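Local coordinates for ferric enterobactin receptor PIRA (Pseudomonas aeruginosa, PDB 5FP2), which probably takes up ferric enterobactin and related iron-siderophore complexes across the outer membrane as a TonB-dependent receptor, at residues 183-189 / 205-211; 672-678 / 710-716. All coordinates share one frame; numbering follows the deposited sequence.

Interaction 1: 183-189 / 205-211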
loop_
_atom_site.group_PDB
_atom_site.type_symbol
_atom_site.label_atom_id
_atom_site.label_comp_id
_atom_site.label_asym_id
_atom_site.label_seq_id
_atom_site.Cartn_x
_atom_site.Cartn_y
_atom_site.Cartn_z
ATOM N N ALA A 183 -2.447 -1.996 -26.103
ATOM C CA ALA A 183 -3.712 -1.845 -25.401
ATOM C C ALA A 183 -3.800 -2.758 -24.180
ATOM O O ALA A 183 -3.001 -3.681 -24.009
ATOM C CB ALA A 183 -4.868 -2.122 -26.338
ATOM N N THR A 184 -4.751 -2.449 -23.305
ATOM C CA THR A 184 -5.011 -3.245 -22.125
ATOM C C THR A 184 -6.490 -3.533 -21.981
ATOM O O THR A 184 -7.344 -2.702 -22.239
ATOM C CB THR A 184 -4.510 -2.560 -20.843
ATOM O OG1 THR A 184 -3.082 -2.513 -20.861
ATOM C CG2 THR A 184 -4.934 -3.335 -19.628
ATOM N N ARG A 185 -6.784 -4.786 -21.669
ATOM C CA ARG A 185 -8.109 -5.164 -21.200
ATOM C C ARG A 185 -7.983 -5.876 -19.876
ATOM O O ARG A 185 -7.162 -6.779 -19.735
ATOM C CB ARG A 185 -8.807 -6.074 -22.202
ATOM C CG ARG A 185 -10.258 -6.318 -21.849
ATOM C CD ARG A 185 -10.883 -7.280 -22.851
ATOM N NE ARG A 185 -10.984 -6.679 -24.179
ATOM C CZ ARG A 185 -11.869 -5.743 -24.517
ATOM N NH1 ARG A 185 -12.721 -5.258 -23.609
ATOM N NH2 ARG A 185 -11.883 -5.268 -25.762
ATOM N N ARG A 186 -8.710 -5.393 -18.878
ATOM C CA ARG A 186 -8.836 -6.143 -17.648
ATOM C C ARG A 186 -10.289 -6.305 -17.232
ATOM O O ARG A 186 -11.192 -5.705 -17.800
ATOM C CB ARG A 186 -8.000 -5.515 -16.526
ATOM C CG ARG A 186 -8.293 -4.049 -16.238
ATOM C CD ARG A 186 -7.540 -3.558 -15.014
ATOM N NE ARG A 186 -8.040 -2.256 -14.623
ATOM C CZ ARG A 186 -9.098 -2.033 -13.850
ATOM N NH1 ARG A 186 -9.689 -3.032 -13.205
ATOM N NH2 ARG A 186 -9.488 -0.768 -13.624
ATOM N N ALA A 187 -10.506 -7.194 -16.277
ATOM C CA ALA A 187 -11.783 -7.887 -16.122
ATOM C C ALA A 187 -11.770 -8.543 -14.757
ATOM O O ALA A 187 -10.826 -9.255 -14.427
ATOM C CB ALA A 187 -11.940 -8.956 -17.190
ATOM N N ASN A 188 -12.762 -8.237 -13.935
ATOM C CA ASN A 188 -12.808 -8.799 -12.600
ATOM C C ASN A 188 -14.191 -8.814 -11.988
ATOM O O ASN A 188 -15.126 -8.185 -12.475
ATOM C CB ASN A 188 -11.868 -8.042 -11.680
ATOM C CG ASN A 188 -11.991 -6.526 -11.847
ATOM O OD1 ASN A 188 -12.944 -5.886 -11.371
ATOM N ND2 ASN A 188 -11.034 -5.950 -12.552
ATOM N N PHE A 189 -14.316 -9.601 -10.932
ATOM C CA PHE A 189 -15.612 -9.953 -10.364
ATOM C C PHE A 189 -15.401 -10.021 -8.865
ATOM O O PHE A 189 -14.303 -10.342 -8.392
ATOM C CB PHE A 189 -16.103 -11.323 -10.888
ATOM C CG PHE A 189 -15.416 -12.494 -10.249
ATOM C CD1 PHE A 189 -15.711 -12.856 -8.937
ATOM C CD2 PHE A 189 -14.417 -13.185 -10.922
ATOM C CE1 PHE A 189 -14.975 -13.838 -8.290
ATOM C CE2 PHE A 189 -13.752 -14.256 -10.314
ATOM C CZ PHE A 189 -14.004 -14.553 -8.985
ATOM N N GLY A 205 -11.555 -12.018 -8.219
ATOM C CA GLY A 205 -10.639 -12.585 -9.197
ATOM C C GLY A 205 -10.605 -11.722 -10.422
ATOM O O GLY A 205 -11.369 -10.736 -10.508
ATOM N N SER A 206 -9.572 -11.911 -11.236
ATOM C CA SER A 206 -9.268 -10.927 -12.267
ATOM C C SER A 206 -8.412 -11.531 -13.368
ATOM O O SER A 206 -7.619 -12.448 -13.144
ATOM C CB SER A 206 -8.592 -9.685 -11.669
ATOM O OG SER A 206 -7.210 -9.911 -11.444
ATOM N N ALA A 207 -8.580 -10.986 -14.559
ATOM C CA ALA A 207 -7.833 -11.425 -15.718
ATOM C C ALA A 207 -7.484 -10.196 -16.551
ATOM O O ALA A 207 -8.313 -9.305 -16.726
ATOM C CB ALA A 207 -8.670 -12.405 -16.521
ATOM N N ASN A 208 -6.232 -10.122 -16.988
ATOM C CA ASN A 208 -5.599 -8.856 -17.367
ATOM C C ASN A 208 -4.638 -9.088 -18.511
ATOM O O ASN A 208 -3.720 -9.891 -18.410
ATOM C CB ASN A 208 -4.817 -8.300 -16.189
ATOM C CG ASN A 208 -5.720 -7.830 -15.068
ATOM O OD1 ASN A 208 -6.933 -8.072 -15.076
ATOM N ND2 ASN A 208 -5.136 -7.095 -14.117
ATOM N N LYS A 209 -4.863 -8.424 -19.627
ATOM C CA LYS A 209 -4.091 -8.711 -20.820
ATOM C C LYS A 209 -3.547 -7.378 -21.295
ATOM O O LYS A 209 -4.218 -6.359 -21.145
ATOM C CB LYS A 209 -4.996 -9.361 -21.858
ATOM C CG LYS A 209 -4.291 -9.950 -23.068
ATOM C CD LYS A 209 -5.064 -11.145 -23.632
ATOM C CE LYS A 209 -5.466 -12.144 -22.535
ATOM N NZ LYS A 209 -5.608 -13.562 -22.979
ATOM N N THR A 210 -2.254 -7.341 -21.598
ATOM C CA THR A 210 -1.615 -6.088 -21.973
ATOM C C THR A 210 -0.650 -6.298 -23.117
ATOM O O THR A 210 0.420 -6.880 -22.932
ATOM C CB THR A 210 -0.858 -5.464 -20.797
ATOM O OG1 THR A 210 -1.747 -5.315 -19.682
ATOM C CG2 THR A 210 -0.299 -4.106 -21.213
ATOM N N ASP A 211 -1.047 -5.830 -24.294
ATOM C CA ASP A 211 -0.331 -6.139 -25.519
ATOM C C ASP A 211 1.066 -5.564 -25.446
ATOM O O ASP A 211 1.322 -4.672 -24.650
ATOM C CB ASP A 211 -1.111 -5.638 -26.729
ATOM C CG ASP A 211 -2.452 -6.363 -26.878
ATOM O OD1 ASP A 211 -3.277 -6.289 -25.934
ATOM O OD2 ASP A 211 -2.606 -7.164 -27.833
#

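Interaction 2: 672-678 / 710-716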
loop_
_atom_site.group_PDB
_atom_site.type_symbol
_atom_site.label_atom_id
_atom_site.label_comp_id
_atom_site.label_asym_id
_atom_site.label_seq_id
_atom_site.Cartn_x
_atom_site.Cartn_y
_atom_site.Cartn_z
ATOM N N GLU A 672 -28.087 0.685 -9.065
ATOM C CA GLU A 672 -27.167 -0.119 -8.277
ATOM C C GLU A 672 -26.449 -1.099 -9.208
ATOM O O GLU A 672 -25.260 -1.389 -9.022
ATOM C CB GLU A 672 -27.898 -0.886 -7.173
ATOM C CG GLU A 672 -29.219 -0.284 -6.715
ATOM C CD GLU A 672 -30.355 -1.292 -6.798
ATOM O OE1 GLU A 672 -30.947 -1.418 -7.895
ATOM O OE2 GLU A 672 -30.623 -2.000 -5.792
ATOM N N ASN A 673 -27.165 -1.569 -10.231
ATOM C CA ASN A 673 -26.720 -2.699 -11.045
ATOM C C ASN A 673 -25.695 -2.325 -12.093
ATOM O O ASN A 673 -24.947 -3.195 -12.537
ATOM C CB ASN A 673 -27.899 -3.337 -11.763
ATOM C CG ASN A 673 -29.003 -3.718 -10.817
ATOM O OD1 ASN A 673 -28.790 -3.830 -9.608
ATOM N ND2 ASN A 673 -30.184 -3.953 -11.364
ATOM N N LEU A 674 -25.757 -1.084 -12.585
ATOM C CA LEU A 674 -24.990 -0.692 -13.762
ATOM C C LEU A 674 -24.428 0.705 -13.624
ATOM O O LEU A 674 -25.116 1.616 -13.180
ATOM C CB LEU A 674 -25.846 -0.758 -15.033
ATOM C CG LEU A 674 -25.179 -0.337 -16.347
ATOM C CD1 LEU A 674 -24.019 -1.260 -16.673
ATOM C CD2 LEU A 674 -26.187 -0.347 -17.482
ATOM N N SER A 675 -23.234 0.900 -14.169
ATOM C CA SER A 675 -22.606 2.192 -14.199
ATOM C C SER A 675 -21.484 2.156 -15.210
ATOM O O SER A 675 -20.915 1.131 -15.472
ATOM C CB SER A 675 -22.044 2.497 -12.823
ATOM O OG SER A 675 -20.977 1.593 -12.535
ATOM N N VAL A 676 -21.104 3.310 -15.720
ATOM C CA VAL A 676 -20.140 3.392 -16.808
ATOM C C VAL A 676 -19.215 4.588 -16.634
ATOM O O VAL A 676 -19.619 5.649 -16.133
ATOM C CB VAL A 676 -20.861 3.567 -18.146
ATOM C CG1 VAL A 676 -19.890 4.027 -19.216
ATOM C CG2 VAL A 676 -21.531 2.271 -18.534
ATOM N N ARG A 677 -17.974 4.407 -17.070
ATOM C CA ARG A 677 -16.976 5.440 -16.924
ATOM C C ARG A 677 -16.002 5.442 -18.093
ATOM O O ARG A 677 -15.609 4.394 -18.597
ATOM C CB ARG A 677 -16.216 5.260 -15.624
ATOM C CG ARG A 677 -15.279 6.415 -15.378
ATOM C CD ARG A 677 -15.266 6.849 -13.928
ATOM N NE ARG A 677 -14.618 8.142 -13.807
ATOM C CZ ARG A 677 -15.266 9.272 -13.586
ATOM N NH1 ARG A 677 -16.581 9.270 -13.393
ATOM N NH2 ARG A 677 -14.579 10.412 -13.543
ATOM N N GLY A 678 -15.609 6.640 -18.503
ATOM C CA GLY A 678 -14.756 6.823 -19.675
ATOM C C GLY A 678 -13.924 8.098 -19.580
ATOM O O GLY A 678 -14.282 9.032 -18.868
ATOM N N TYR A 710 -9.868 5.370 -22.593
ATOM C CA TYR A 710 -10.283 4.205 -21.814
ATOM C C TYR A 710 -11.775 4.221 -21.498
ATOM O O TYR A 710 -12.401 5.272 -21.411
ATOM C CB TYR A 710 -9.479 4.106 -20.515
ATOM C CG TYR A 710 -9.843 5.156 -19.482
ATOM C CD1 TYR A 710 -11.032 5.070 -18.771
ATOM C CD2 TYR A 710 -8.988 6.212 -19.195
ATOM C CE1 TYR A 710 -11.379 6.013 -17.825
ATOM C CE2 TYR A 710 -9.315 7.145 -18.231
ATOM C CZ TYR A 710 -10.511 7.030 -17.533
ATOM O OH TYR A 710 -10.881 7.979 -16.582
ATOM N N VAL A 711 -12.329 3.043 -21.260
ATOM C CA VAL A 711 -13.740 2.941 -20.907
ATOM C C VAL A 711 -14.018 1.680 -20.055
ATOM O O VAL A 711 -13.346 0.648 -20.178
ATOM C CB VAL A 711 -14.637 3.029 -22.175
ATOM C CG1 VAL A 711 -14.117 2.129 -23.283
ATOM C CG2 VAL A 711 -16.092 2.703 -21.863
ATOM N N SER A 712 -14.908 1.846 -19.081
ATOM C CA SER A 712 -15.175 0.829 -18.072
ATOM C C SER A 712 -16.664 0.682 -17.898
ATOM O O SER A 712 -17.408 1.658 -17.930
ATOM C CB SER A 712 -14.590 1.246 -16.726
ATOM O OG SER A 712 -14.764 0.243 -15.738
ATOM N N MET A 713 -17.077 -0.542 -17.613
ATOM C CA MET A 713 -18.459 -0.837 -17.254
ATOM C C MET A 713 -18.443 -1.678 -16.002
ATOM O O MET A 713 -17.615 -2.579 -15.881
ATOM C CB MET A 713 -19.122 -1.607 -18.381
ATOM C CG MET A 713 -20.636 -1.623 -18.305
ATOM S SD MET A 713 -21.333 -2.475 -19.733
ATOM C CE MET A 713 -22.090 -3.933 -18.972
ATOM N N THR A 714 -19.306 -1.354 -15.051
ATOM C CA THR A 714 -19.467 -2.192 -13.880
ATOM C C THR A 714 -20.928 -2.658 -13.716
ATOM O O THR A 714 -21.836 -1.847 -13.584
ATOM C CB THR A 714 -18.912 -1.501 -12.617
ATOM O OG1 THR A 714 -17.485 -1.617 -12.599
ATOM C CG2 THR A 714 -19.447 -2.151 -11.365
ATOM N N THR A 715 -21.155 -3.968 -13.834
ATOM C CA THR A 715 -22.430 -4.579 -13.410
ATOM C C THR A 715 -22.300 -5.134 -12.002
ATOM O O THR A 715 -21.215 -5.539 -11.595
ATOM C CB THR A 715 -22.880 -5.760 -14.290
ATOM O OG1 THR A 715 -21.894 -6.792 -14.257
ATOM C CG2 THR A 715 -23.113 -5.344 -15.721
ATOM N N SER A 716 -23.429 -5.259 -11.308
ATOM C CA SER A 716 -23.446 -5.775 -9.937
ATOM C C SER A 716 -24.878 -6.109 -9.495
ATOM O O SER A 716 -25.813 -5.416 -9.887
ATOM C CB SER A 716 -22.878 -4.725 -8.992
ATOM O OG SER A 716 -23.870 -3.736 -8.743
#

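Interaction 1: 183-189 / 205-211
F189 lies against G205 at one end of this contact, part of an antiparallel beta hairpin (strands 184-194 and 199-210) in the 22-stranded barrel of a TonB-dependent receptor. The packed face carries T184, R186 and N188 from one strand and S206, N208 and T210 from the other. It looks into the barrel, where R186 makes a salt bridge with E129 and a hydrogen bond to the carbonyl of P53, both in the plug-domain region. With chi1 at 56° and an extended chain beyond CG, R186 carries its guanidinium away from strand 205-210. N188 ND2 lies at the edge of that guanidinium, in its plane, and bonds weakly to E129 as well. Further along, T184 OG1 and T210 OG1 make a weak hydrogen bond of 3.3 Å.

On the other face R185 and K209 are the loose part. Their chains start out on the same side but lead away from the opposite strands to the surface, so the backbone does the joining there: K209 N gives a 2.8 Å hydrogen bond to R185 O. The tight end of this outer face is F189, with the backbone N of G205 over its ring, 3.6 Å from CZ and offset toward the rim.

Interaction 2: 672-678 / 710-716
Y710 opens the run by laying its ring obliquely against the backbone of G678, with CE1 3.7 Å from the glycine C; its hydroxyl is hydrogen-bonded to S665. V711 follows on the outer face, its CG2 beside the carbonyl O of R677. At S712 the backbone pairs in both directions: S712 N donates to R677 O over 2.7 Å, nearly in line with the carbonyl, and R677 N returns a bond to S712 O. The R677 side chain leaves on the inner face, where NE bonds weakly to K50 O and S665 OG.

M713 faces outward, on the barrel's surface, and crosses two side chains of the facing strand obliquely: CG lies 3.8 Å from L674 CD1 and 4.0 Å from V676 CG2. A bend at chi3 (114°) brings CE back to L674 CD1. This is the antiparallel pairing of the last two strands of the beta-barrel, 674-681 and 708-716. T714 N then gives S675 O an almost straight bond, 176° at the hydrogen, while T714 OG1 is hydrogen-bonded to T170 OG1 on the neighbouring strand 166-176. T715 points its side chain outward again beside L674. N673 O accepts S716 N at 2.8 Å.

Both interactions are antiparallel pairings in the one closed 22-stranded sheet, with centres about 15 Å apart and nearest atoms about 6 Å apart, so they do not touch. Along the chain they come in series: interaction 1 joins the second and third barrel strands, interaction 2 the last two. Strand 166-176, the first of the barrel, lies between them; it pairs with strand 184-194 on one side and with strand 708-716 on the other, closing the barrel. T170 meets both, through N188 in interaction 1 and through T714 in interaction 2. Each contact also turns an arginine toward the plug-domain region, which fills the barrel of a TonB-dependent receptor; the link from interaction 2 is the weak one.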